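PDB 2O5H: DUF596 domain-containing protein from Neisseria meningitidis, which is of unknown function but belongs to the conserved bacterial DUF596 (COG3792) family and forms a dimer of small, mostly helical alpha-beta subunits. Local coordinates for residues S39-F44 with T52-I57; I57-L62 with Q86-V91. All coordinates share one frame; numbering follows the deposited sequence.

In the fold
Both contacts are buried and both use helix 48-64, which passes from helix 34-41 in contact 1 to helix 81-91 in contact 2; Ile57 belongs to both, and their centres lie 11 Å apart. Contact 2 is the more central, about 5 Å from the centre of the chain against 8 Å for contact 1, which approaches the dimer partner. In contact 1 an alanine lets the helices come close under aliphatic and aromatic packing, whereas contact 2 spans a wider gap with two phenylalanine rings. A salt bridge between Glu53 OE2 and Arg89 NH1, 2.8 Å long, and Phe56 lying against Phe88 and Arg89 connect the two regions.

Contact 1: residues S39-F44 with T52-I57; sequences STIKDF and TEAFFI
Ile41 and Ala54 bury the most surface here, and the methyl of Ala54 is the point on which the contact turns. Ala54 CB faces helix 34-41 and meets two side chains at once: Ile41 CB at 4.0 Å and Phe44 CD2 at 3.7 Å. With nothing larger than a methyl at this position, the backbones come close, the CA atoms of Ile41 and Phe55 standing 6.3 Å apart. Ile41 spreads its two branches over the neighbouring helix. CG2 rests on the Ala54 methyl, while Ile41 CG1 lies against the backbone of the next residue, 3.8 Å from Phe55 N. That placement follows from chi1 of 57°, which sets CG1 between the backbone N and carbonyl carbon of Ile41 and directs it past Ala54 to Phe55. There Ile41 CG1 also touches Phe55 CB at 4.0 Å; the ring of Phe55 itself leads off elsewhere. Phe44, one turn further on, reaches back with CG anti to its backbone N (chi1 170°), bringing the CD2 side of its ring obliquely onto Ala54. All the side-chain to side-chain touches are apolar. The backbone bond from Phe44 N to Ile41 O, 2.9 Å long, ties together the two residues that touch the alanine methyl. Around this pair, helix 3-16 adds Tyr16, which packs on Ile41 and sets its ring edge-to-face with Phe44. Helix 20-30 packs on Thr40 as well as Ile41, and Tyr30 and Pro33 of the second subunit touch Thr40 and Ser39, so helix 34-41 meets both helix 48-64 and the dimer partner.

Contact 2: residues I57-L62 with Q86-V91; sequences ILFKEL and QIFREV
Phe59 and Phe88 carry this contact between them, as an edge-to-face aromatic pair. Phe59 directs the end of its ring at a face of Phe88: the nearest approach is from Phe59 CZ to Phe88 CD1, 3.9 Å, and the same CZ lies 4.0 Å from Phe88 CE1. CZ therefore sits above the CD1-CE1 rim of the Phe88 ring instead of over its centre. The ring centroids are 5.0 Å apart and the planes meet at 55°, a tilted form of the T-shaped stack. Phe59 gets there by extending straight out from its helix, CG anti to the backbone N at chi1 175°, and this reach spans the gap between segments 57-62 and 86-91, whose nearest CA atoms, those of Phe59 and Phe88, are 10.5 Å apart.

The charged groups nearby do not join the segments directly. Lys60 NZ and Arg89 NH2 are 5.8 Å apart, like charges that both have Glu85 as a partner: its carboxylate forms a salt bridge with Arg89 NE and a long, weak ion pair with Lys60 NZ, which may ease their repulsion.

Leu34 of helix 34-41 packs on both phenylalanines, Pro119 adds to the cover of Phe88, and Phe55 meets the Phe59 ring one turn back. What results is an aromatic cluster in the hydrophobic core of an alpha-beta fold, joining helix 48-64 to helix 81-91, the helix that follows the 68-72 and 75-76 strands.

Contact 1: residues S39-F44 with T52-I57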
ATOM      1  N   SER A  39      -1.788  -2.998   4.390  1.00 32.50           N
ATOM      2  CA  SER A  39      -1.686  -1.768   5.189  1.00 32.96           C
ATOM      3  C   SER A  39      -3.076  -1.164   5.549  1.00 33.35           C
ATOM      4  O   SER A  39      -3.276  -0.669   6.658  1.00 33.03           O
ATOM      5  CB  SER A  39      -0.816  -0.752   4.467  1.00 32.37           C
ATOM      6  OG  SER A  39       0.494  -1.292   4.327  1.00 36.05           O
ATOM      7  N   THR A  40      -4.019  -1.237   4.615  1.00 32.72           N
ATOM      8  CA  THR A  40      -5.391  -0.766   4.813  1.00 33.73           C
ATOM      9  C   THR A  40      -6.109  -1.452   5.987  1.00 33.23           C
ATOM     10  O   THR A  40      -6.885  -0.807   6.731  1.00 33.59           O
ATOM     11  CB  THR A  40      -6.225  -0.973   3.493  1.00 34.54           C
ATOM     12  OG1 THR A  40      -5.638  -0.225   2.413  1.00 36.15           O
ATOM     13  CG2 THR A  40      -7.679  -0.520   3.665  1.00 34.81           C
ATOM     14  N   ILE A  41      -5.837  -2.752   6.175  1.00 32.68           N
ATOM     15  CA  ILE A  41      -6.515  -3.509   7.245  1.00 32.39           C
ATOM     16  C   ILE A  41      -5.693  -3.530   8.553  1.00 33.16           C
ATOM     17  O   ILE A  41      -6.178  -3.980   9.595  1.00 33.21           O
ATOM     18  CB  ILE A  41      -7.005  -4.945   6.782  1.00 30.62           C
ATOM     19  CG1 ILE A  41      -5.875  -5.851   6.236  1.00 29.92           C
ATOM     20  CG2 ILE A  41      -8.118  -4.836   5.752  1.00 32.10           C
ATOM     21  CD1 ILE A  41      -4.966  -6.380   7.345  1.00 29.36           C
ATOM     22  N   LYS A  42      -4.476  -3.001   8.508  1.00 33.25           N
ATOM     23  CA  LYS A  42      -3.586  -3.095   9.680  1.00 37.04           C
ATOM     24  C   LYS A  42      -4.197  -2.577  10.983  1.00 36.68           C
ATOM     25  O   LYS A  42      -3.985  -3.139  12.046  1.00 36.44           O
ATOM     26  CB  LYS A  42      -2.310  -2.318   9.411  1.00 37.56           C
ATOM     27  CG  LYS A  42      -1.184  -3.185   8.944  1.00 44.86           C
ATOM     28  CD  LYS A  42      -0.537  -3.908  10.145  1.00 51.17           C
ATOM     29  CE  LYS A  42       0.953  -3.538  10.264  1.00 52.65           C
ATOM     30  NZ  LYS A  42       1.508  -4.068  11.556  1.00 54.44           N
ATOM     31  N   ASP A  43      -4.948  -1.484  10.879  1.00 36.84           N
ATOM     32  CA  ASP A  43      -5.500  -0.831  12.061  1.00 36.78           C
ATOM     33  C   ASP A  43      -6.671  -1.607  12.639  1.00 37.44           C
ATOM     34  O   ASP A  43      -7.115  -1.288  13.741  1.00 37.66           O
ATOM     35  CB  ASP A  43      -5.908   0.608  11.754  1.00 37.14           C
ATOM     36  CG  ASP A  43      -7.108   0.687  10.832  1.00 39.66           C
ATOM     37  OD1 ASP A  43      -7.003   0.301   9.660  1.00 39.22           O
ATOM     38  OD2 ASP A  43      -8.182   1.136  11.281  1.00 42.55           O
ATOM     39  N   PHE A  44      -7.156  -2.632  11.921  1.00 36.26           N
ATOM     40  CA  PHE A  44      -8.331  -3.408  12.365  1.00 36.07           C
ATOM     41  C   PHE A  44      -8.029  -4.246  13.604  1.00 36.23           C
ATOM     42  O   PHE A  44      -8.890  -4.396  14.455  1.00 35.10           O
ATOM     43  CB  PHE A  44      -8.848  -4.297  11.228  1.00 36.53           C
ATOM     44  CG  PHE A  44      -9.905  -5.308  11.641  1.00 36.11           C
ATOM     45  CD1 PHE A  44     -11.160  -4.903  12.088  1.00 38.53           C
ATOM     46  CD2 PHE A  44      -9.622  -6.682  11.542  1.00 38.86           C
ATOM     47  CE1 PHE A  44     -12.136  -5.839  12.446  1.00 35.45           C
ATOM     48  CE2 PHE A  44     -10.570  -7.647  11.886  1.00 34.44           C
ATOM     49  CZ  PHE A  44     -11.854  -7.218  12.349  1.00 34.10           C
ATOM     50  N   THR A  52      -5.053 -11.127   8.859  1.00 33.03           N
ATOM     51  CA  THR A  52      -5.045 -12.035   7.681  1.00 32.81           C
ATOM     52  C   THR A  52      -6.501 -12.331   7.227  1.00 33.04           C
ATOM     53  O   THR A  52      -6.811 -12.315   6.050  1.00 33.16           O
ATOM     54  CB  THR A  52      -4.316 -13.367   8.014  1.00 32.33           C
ATOM     55  OG1 THR A  52      -2.921 -13.113   8.251  1.00 33.61           O
ATOM     56  CG2 THR A  52      -4.428 -14.357   6.844  1.00 32.71           C
ATOM     57  N   GLU A  53      -7.388 -12.594   8.166  1.00 32.20           N
ATOM     58  CA  GLU A  53      -8.815 -12.811   7.821  1.00 32.93           C
ATOM     59  C   GLU A  53      -9.473 -11.567   7.193  1.00 32.71           C
ATOM     60  O   GLU A  53     -10.209 -11.678   6.233  1.00 32.31           O
ATOM     61  CB  GLU A  53      -9.628 -13.245   9.048  1.00 32.97           C
ATOM     62  CG  GLU A  53      -9.280 -14.675   9.543  1.00 38.84           C
ATOM     63  CD  GLU A  53      -9.225 -15.711   8.417  1.00 44.60           C
ATOM     64  OE1 GLU A  53     -10.231 -15.834   7.655  1.00 45.75           O
ATOM     65  OE2 GLU A  53      -8.172 -16.413   8.317  1.00 47.90           O
ATOM     66  N   ALA A  54      -9.175 -10.397   7.738  1.00 32.44           N
ATOM     67  CA  ALA A  54      -9.630  -9.117   7.195  1.00 32.47           C
ATOM     68  C   ALA A  54      -9.083  -8.904   5.780  1.00 32.87           C
ATOM     69  O   ALA A  54      -9.843  -8.540   4.831  1.00 33.83           O
ATOM     70  CB  ALA A  54      -9.175  -8.003   8.096  1.00 31.43           C
ATOM     71  N   PHE A  55      -7.781  -9.136   5.626  1.00 32.26           N
ATOM     72  CA  PHE A  55      -7.203  -9.036   4.316  1.00 32.80           C
ATOM     73  C   PHE A  55      -7.965  -9.873   3.279  1.00 32.35           C
ATOM     74  O   PHE A  55      -8.300  -9.371   2.208  1.00 33.19           O
ATOM     75  CB  PHE A  55      -5.710  -9.382   4.329  1.00 32.23           C
ATOM     76  CG  PHE A  55      -5.105  -9.456   2.939  1.00 33.88           C
ATOM     77  CD1 PHE A  55      -4.528  -8.324   2.354  1.00 36.06           C
ATOM     78  CD2 PHE A  55      -5.109 -10.674   2.221  1.00 33.80           C
ATOM     79  CE1 PHE A  55      -3.954  -8.387   1.078  1.00 34.20           C
ATOM     80  CE2 PHE A  55      -4.558 -10.738   0.942  1.00 33.01           C
ATOM     81  CZ  PHE A  55      -3.987  -9.603   0.374  1.00 34.69           C
ATOM     82  N   PHE A  56      -8.223 -11.144   3.577  1.00 32.49           N
ATOM     83  CA  PHE A  56      -8.881 -12.022   2.613  1.00 32.58           C
ATOM     84  C   PHE A  56     -10.324 -11.650   2.345  1.00 32.99           C
ATOM     85  O   PHE A  56     -10.820 -11.882   1.243  1.00 33.01           O
ATOM     86  CB  PHE A  56      -8.721 -13.512   3.010  1.00 33.48           C
ATOM     87  CG  PHE A  56      -7.361 -14.049   2.686  1.00 36.00           C
ATOM     88  CD1 PHE A  56      -6.924 -14.088   1.344  1.00 36.14           C
ATOM     89  CD2 PHE A  56      -6.481 -14.434   3.687  1.00 33.52           C
ATOM     90  CE1 PHE A  56      -5.655 -14.543   1.028  1.00 39.25           C
ATOM     91  CE2 PHE A  56      -5.159 -14.918   3.349  1.00 35.99           C
ATOM     92  CZ  PHE A  56      -4.772 -14.979   2.034  1.00 36.23           C
ATOM     93  N   ILE A  57     -11.018 -11.067   3.324  1.00 33.72           N
ATOM     94  CA  ILE A  57     -12.403 -10.633   3.061  1.00 33.72           C
ATOM     95  C   ILE A  57     -12.376  -9.468   2.054  1.00 33.15           C
ATOM     96  O   ILE A  57     -13.179  -9.407   1.127  1.00 32.41           O
ATOM     97  CB  ILE A  57     -13.142 -10.178   4.341  1.00 33.75           C
ATOM     98  CG1 ILE A  57     -13.343 -11.370   5.283  1.00 36.56           C
ATOM     99  CG2 ILE A  57     -14.534  -9.517   4.007  1.00 35.45           C
ATOM    100  CD1 ILE A  57     -13.579 -10.950   6.715  1.00 34.67           C
TER

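Contact 2: residues I57-L62 with Q86-V91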
ATOM      1  N   ILE A  57     -11.018 -11.067   3.324  1.00 33.72           N
ATOM      2  CA  ILE A  57     -12.403 -10.633   3.061  1.00 33.72           C
ATOM      3  C   ILE A  57     -12.376  -9.468   2.054  1.00 33.15           C
ATOM      4  O   ILE A  57     -13.179  -9.407   1.127  1.00 32.41           O
ATOM      5  CB  ILE A  57     -13.142 -10.178   4.341  1.00 33.75           C
ATOM      6  CG1 ILE A  57     -13.343 -11.370   5.283  1.00 36.56           C
ATOM      7  CG2 ILE A  57     -14.534  -9.517   4.007  1.00 35.45           C
ATOM      8  CD1 ILE A  57     -13.579 -10.950   6.715  1.00 34.67           C
ATOM      9  N   LEU A  58     -11.430  -8.552   2.241  1.00 32.42           N
ATOM     10  CA  LEU A  58     -11.362  -7.368   1.405  1.00 31.68           C
ATOM     11  C   LEU A  58     -10.931  -7.789  -0.006  1.00 32.87           C
ATOM     12  O   LEU A  58     -11.534  -7.391  -0.993  1.00 32.29           O
ATOM     13  CB  LEU A  58     -10.368  -6.353   1.997  1.00 32.85           C
ATOM     14  CG  LEU A  58     -10.019  -5.070   1.182  1.00 31.98           C
ATOM     15  CD1 LEU A  58     -11.293  -4.208   0.884  1.00 31.83           C
ATOM     16  CD2 LEU A  58      -8.985  -4.277   1.972  1.00 29.66           C
ATOM     17  N   PHE A  59      -9.855  -8.561  -0.057  1.00 33.38           N
ATOM     18  CA  PHE A  59      -9.304  -9.160  -1.278  1.00 35.00           C
ATOM     19  C   PHE A  59     -10.414  -9.846  -2.076  1.00 35.95           C
ATOM     20  O   PHE A  59     -10.602  -9.557  -3.264  1.00 36.08           O
ATOM     21  CB  PHE A  59      -8.240 -10.129  -0.784  1.00 34.88           C
ATOM     22  CG  PHE A  59      -7.572 -10.986  -1.807  1.00 34.66           C
ATOM     23  CD1 PHE A  59      -6.481 -10.511  -2.527  1.00 36.07           C
ATOM     24  CD2 PHE A  59      -7.942 -12.341  -1.933  1.00 35.74           C
ATOM     25  CE1 PHE A  59      -5.790 -11.368  -3.426  1.00 36.61           C
ATOM     26  CE2 PHE A  59      -7.274 -13.201  -2.814  1.00 35.08           C
ATOM     27  CZ  PHE A  59      -6.190 -12.713  -3.555  1.00 35.07           C
ATOM     28  N   LYS A  60     -11.147 -10.761  -1.441  1.00 35.84           N
ATOM     29  CA  LYS A  60     -12.206 -11.471  -2.140  1.00 36.20           C
ATOM     30  C   LYS A  60     -13.327 -10.545  -2.592  1.00 35.70           C
ATOM     31  O   LYS A  60     -13.879 -10.724  -3.673  1.00 34.50           O
ATOM     32  CB  LYS A  60     -12.809 -12.612  -1.310  1.00 36.46           C
ATOM     33  CG  LYS A  60     -11.861 -13.786  -1.113  1.00 40.08           C
ATOM     34  CD  LYS A  60     -12.591 -15.098  -0.977  1.00 44.23           C
ATOM     35  CE  LYS A  60     -13.600 -15.127   0.185  1.00 48.65           C
ATOM     36  NZ  LYS A  60     -12.980 -14.848   1.503  1.00 49.60           N
ATOM     37  N   GLU A  61     -13.675  -9.548  -1.791  1.00 35.40           N
ATOM     38  CA  GLU A  61     -14.780  -8.668  -2.232  1.00 35.13           C
ATOM     39  C   GLU A  61     -14.401  -7.817  -3.467  1.00 34.37           C
ATOM     40  O   GLU A  61     -15.220  -7.602  -4.385  1.00 33.02           O
ATOM     41  CB  GLU A  61     -15.242  -7.783  -1.086  1.00 36.07           C
ATOM     42  CG  GLU A  61     -16.482  -6.986  -1.369  1.00 38.70           C
ATOM     43  CD  GLU A  61     -17.747  -7.851  -1.462  1.00 40.76           C
ATOM     44  OE1 GLU A  61     -17.692  -9.092  -1.287  1.00 42.13           O
ATOM     45  OE2 GLU A  61     -18.825  -7.262  -1.705  1.00 42.73           O
ATOM     46  N   LEU A  62     -13.155  -7.365  -3.507  1.00 33.20           N
ATOM     47  CA  LEU A  62     -12.688  -6.621  -4.653  1.00 33.08           C
ATOM     48  C   LEU A  62     -12.653  -7.499  -5.896  1.00 33.14           C
ATOM     49  O   LEU A  62     -13.054  -7.043  -6.978  1.00 32.81           O
ATOM     50  CB  LEU A  62     -11.314  -6.014  -4.376  1.00 32.78           C
ATOM     51  CG  LEU A  62     -11.289  -4.957  -3.274  1.00 31.67           C
ATOM     52  CD1 LEU A  62      -9.828  -4.801  -2.784  1.00 31.47           C
ATOM     53  CD2 LEU A  62     -11.798  -3.645  -3.802  1.00 31.88           C
ATOM     54  N   GLN A  86      -7.331 -19.488  -1.896  1.00 34.62           N
ATOM     55  CA  GLN A  86      -6.679 -20.752  -1.532  1.00 34.41           C
ATOM     56  C   GLN A  86      -5.225 -20.741  -1.974  1.00 34.24           C
ATOM     57  O   GLN A  86      -4.336 -21.230  -1.257  1.00 33.25           O
ATOM     58  CB  GLN A  86      -7.413 -21.974  -2.145  1.00 36.04           C
ATOM     59  CG  GLN A  86      -7.040 -23.307  -1.513  1.00 41.73           C
ATOM     60  CD  GLN A  86      -7.185 -23.266   0.025  1.00 49.48           C
ATOM     61  OE1 GLN A  86      -8.284 -23.128   0.534  1.00 51.69           O
ATOM     62  NE2 GLN A  86      -6.063 -23.306   0.748  1.00 52.73           N
ATOM     63  N   ILE A  87      -4.999 -20.165  -3.151  1.00 31.60           N
ATOM     64  CA  ILE A  87      -3.668 -20.053  -3.740  1.00 33.05           C
ATOM     65  C   ILE A  87      -2.769 -19.228  -2.794  1.00 33.47           C
ATOM     66  O   ILE A  87      -1.659 -19.657  -2.431  1.00 33.58           O
ATOM     67  CB  ILE A  87      -3.808 -19.440  -5.184  1.00 32.21           C
ATOM     68  CG1 ILE A  87      -4.373 -20.530  -6.118  1.00 33.26           C
ATOM     69  CG2 ILE A  87      -2.447 -18.800  -5.730  1.00 33.31           C
ATOM     70  CD1 ILE A  87      -4.792 -20.027  -7.533  1.00 34.02           C
ATOM     71  N   PHE A  88      -3.291 -18.092  -2.350  1.00 32.14           N
ATOM     72  CA  PHE A  88      -2.578 -17.241  -1.395  1.00 33.89           C
ATOM     73  C   PHE A  88      -2.433 -17.840   0.011  1.00 34.48           C
ATOM     74  O   PHE A  88      -1.339 -17.811   0.562  1.00 34.11           O
ATOM     75  CB  PHE A  88      -3.261 -15.874  -1.317  1.00 32.49           C
ATOM     76  CG  PHE A  88      -2.806 -14.901  -2.386  1.00 34.02           C
ATOM     77  CD1 PHE A  88      -3.117 -15.109  -3.748  1.00 34.74           C
ATOM     78  CD2 PHE A  88      -2.066 -13.760  -2.029  1.00 33.00           C
ATOM     79  CE1 PHE A  88      -2.679 -14.202  -4.742  1.00 32.69           C
ATOM     80  CE2 PHE A  88      -1.629 -12.839  -3.024  1.00 34.51           C
ATOM     81  CZ  PHE A  88      -1.944 -13.055  -4.370  1.00 32.54           C
ATOM     82  N   ARG A  89      -3.513 -18.388   0.569  1.00 34.59           N
ATOM     83  CA  ARG A  89      -3.433 -19.081   1.873  1.00 36.63           C
ATOM     84  C   ARG A  89      -2.375 -20.191   1.918  1.00 37.44           C
ATOM     85  O   ARG A  89      -1.668 -20.344   2.932  1.00 37.19           O
ATOM     86  CB  ARG A  89      -4.808 -19.609   2.331  1.00 37.32           C
ATOM     87  CG  ARG A  89      -5.648 -18.492   2.970  1.00 39.06           C
ATOM     88  CD  ARG A  89      -6.849 -19.046   3.655  1.00 45.09           C
ATOM     89  NE  ARG A  89      -7.837 -18.030   3.971  1.00 44.03           N
ATOM     90  CZ  ARG A  89      -7.885 -17.335   5.106  1.00 43.87           C
ATOM     91  NH1 ARG A  89      -6.980 -17.526   6.062  1.00 39.03           N
ATOM     92  NH2 ARG A  89      -8.848 -16.431   5.270  1.00 40.16           N
ATOM     93  N   GLU A  90      -2.230 -20.928   0.819  1.00 36.37           N
ATOM     94  CA  GLU A  90      -1.310 -22.042   0.798  1.00 38.51           C
ATOM     95  C   GLU A  90       0.135 -21.639   1.031  1.00 37.44           C
ATOM     96  O   GLU A  90       0.916 -22.457   1.499  1.00 38.62           O
ATOM     97  CB  GLU A  90      -1.460 -22.874  -0.497  1.00 39.22           C
ATOM     98  CG  GLU A  90      -2.742 -23.699  -0.448  1.00 46.10           C
ATOM     99  CD  GLU A  90      -2.769 -24.874  -1.406  1.00 53.50           C
ATOM    100  OE1 GLU A  90      -1.703 -25.253  -1.944  1.00 59.73           O
ATOM    101  OE2 GLU A  90      -3.870 -25.432  -1.613  1.00 56.01           O
ATOM    102  N   VAL A  91       0.477 -20.378   0.743  1.00 35.73           N
ATOM    103  CA  VAL A  91       1.860 -19.901   0.799  1.00 34.61           C
ATOM    104  C   VAL A  91       1.983 -18.693   1.755  1.00 34.03           C
ATOM    105  O   VAL A  91       3.035 -18.070   1.872  1.00 32.75           O
ATOM    106  CB  VAL A  91       2.378 -19.507  -0.641  1.00 34.31           C
ATOM    107  CG1 VAL A  91       2.572 -20.741  -1.503  1.00 36.20           C
ATOM    108  CG2 VAL A  91       1.412 -18.535  -1.334  1.00 35.15           C
TER